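Local coordinates for triabin (Triatoma pallidipennis, PDB 1AVG), which inhibits thrombin through a one-to-one non-covalent complex, hindering fibrin formation and platelet aggregation while only minimally suppressing the enzyme's amidolytic activity, at residues A37-K41 with A138-C142. Residues are numbered along the deposited sequence; the frame is centred on the assembly and turned at random.
Sequences AVCQK and AKEIC
Ile141 reaches from the short helix 138-141 onto strand 37-43 and lodges its terminal methyl in the shallow hollow between Ala37 and Cys39. With CG1 anti to the backbone N (chi1 176°) and the chain extended beyond it, CD1 is the foremost point of the bump. Ile141 CD1 lies 3.8 Å from Ala37 CB and settles on the peptide joining Val38 to Cys39, while further back Ile141 CG1 meets Cys39 CB at 3.7 Å. A small alanine probably suits this site, its single methyl walling the hollow without filling it; Val38 and Gln40 turn to the other face of the strand, where both touch Phe61 and Phe67.

One residue on, the packing becomes covalent: Cys39 SG and Cys142 SG are joined at 2.0 Å, with a chi3 of 97°, close to the unstrained right angle of a disulfide. Lys41 flanks the bridge, its extended chain laying Lys41 CE alongside Cys142 CB at 3.9 Å and bringing Lys41 NZ into a weak 3.3 Å hydrogen bond with Cys142 O, part of the C-terminal carboxylate. That negative charge probably also eases the closeness of Lys41 to Lys66. Ile141 also touches Val54, and Cys142 touches Gln52, on the adjoining strand 51-56; together with these contacts the disulfide pins the C-terminal helical turn against the outside of the lipocalin-like beta-barrel of the calycin superfamily.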
loop_
_atom_site.group_PDB
_atom_site.type_symbol
_atom_site.label_atom_id
_atom_site.label_comp_id
_atom_site.label_asym_id
_atom_site.label_seq_id
_atom_site.Cartn_x
_atom_site.Cartn_y
_atom_site.Cartn_z
ATOM N N ALA C 37 -20.965 20.708 -4.550
ATOM C CA ALA C 37 -21.131 20.232 -3.179
ATOM C C ALA C 37 -22.617 20.051 -2.815
ATOM O O ALA C 37 -23.471 20.823 -3.255
ATOM C CB ALA C 37 -20.442 21.177 -2.205
ATOM N N VAL C 38 -22.914 19.020 -2.026
ATOM C CA VAL C 38 -24.277 18.710 -1.595
ATOM C C VAL C 38 -24.254 18.185 -0.142
ATOM O O VAL C 38 -23.453 17.317 0.187
ATOM C CB VAL C 38 -24.892 17.672 -2.575
ATOM C CG1 VAL C 38 -25.401 16.451 -1.854
ATOM C CG2 VAL C 38 -25.996 18.303 -3.387
ATOM N N CYS C 39 -25.061 18.757 0.745
ATOM C CA CYS C 39 -25.085 18.287 2.129
ATOM C C CYS C 39 -26.262 17.358 2.376
ATOM O O CYS C 39 -27.412 17.699 2.087
ATOM C CB CYS C 39 -25.154 19.442 3.128
ATOM S SG CYS C 39 -25.332 18.867 4.855
ATOM N N GLN C 40 -25.967 16.187 2.928
ATOM C CA GLN C 40 -26.980 15.184 3.227
ATOM C C GLN C 40 -27.016 14.981 4.728
ATOM O O GLN C 40 -25.978 14.742 5.342
ATOM C CB GLN C 40 -26.626 13.861 2.547
ATOM C CG GLN C 40 -26.543 13.953 1.036
ATOM C CD GLN C 40 -25.646 12.900 0.421
ATOM O OE1 GLN C 40 -25.183 13.054 -0.706
ATOM N NE2 GLN C 40 -25.400 11.822 1.150
ATOM N N LYS C 41 -28.194 15.106 5.321
ATOM C CA LYS C 41 -28.342 14.911 6.752
ATOM C C LYS C 41 -28.973 13.558 6.980
ATOM O O LYS C 41 -30.044 13.265 6.457
ATOM C CB LYS C 41 -29.174 16.035 7.355
ATOM C CG LYS C 41 -28.423 17.350 7.303
ATOM C CD LYS C 41 -29.305 18.577 7.434
ATOM C CE LYS C 41 -28.443 19.826 7.304
ATOM N NZ LYS C 41 -29.200 21.100 7.367
ATOM N N ALA C 138 -18.909 22.238 6.346
ATOM C CA ALA C 138 -20.237 21.664 6.502
ATOM C C ALA C 138 -21.203 22.725 7.023
ATOM O O ALA C 138 -22.347 22.780 6.596
ATOM C CB ALA C 138 -20.192 20.474 7.440
ATOM N N LYS C 139 -20.713 23.606 7.892
ATOM C CA LYS C 139 -21.527 24.675 8.470
ATOM C C LYS C 139 -22.040 25.664 7.409
ATOM O O LYS C 139 -23.104 26.263 7.566
ATOM C CB LYS C 139 -20.728 25.410 9.554
ATOM N N GLU C 140 -21.277 25.841 6.338
ATOM C CA GLU C 140 -21.670 26.750 5.270
ATOM C C GLU C 140 -22.706 26.094 4.364
ATOM O O GLU C 140 -23.724 26.696 4.039
ATOM C CB GLU C 140 -20.456 27.145 4.419
ATOM C CG GLU C 140 -19.351 27.895 5.163
ATOM C CD GLU C 140 -18.024 27.920 4.401
ATOM O OE1 GLU C 140 -18.010 27.658 3.175
ATOM O OE2 GLU C 140 -16.984 28.195 5.037
ATOM N N ILE C 141 -22.421 24.862 3.947
ATOM C CA ILE C 141 -23.284 24.098 3.039
ATOM C C ILE C 141 -24.525 23.431 3.649
ATOM O O ILE C 141 -25.543 23.268 2.968
ATOM C CB ILE C 141 -22.454 23.018 2.282
ATOM C CG1 ILE C 141 -23.357 22.156 1.399
ATOM C CG2 ILE C 141 -21.680 22.137 3.269
ATOM C CD1 ILE C 141 -22.657 20.948 0.841
ATOM N N CYS C 142 -24.410 22.992 4.895
ATOM C CA CYS C 142 -25.504 22.322 5.576
ATOM C C CYS C 142 -26.449 23.305 6.254
ATOM O O CYS C 142 -27.567 23.479 5.734
ATOM C CB CYS C 142 -24.961 21.322 6.597
ATOM S SG CYS C 142 -23.981 19.959 5.895
ATOM O OXT CYS C 142 -26.063 23.887 7.293
#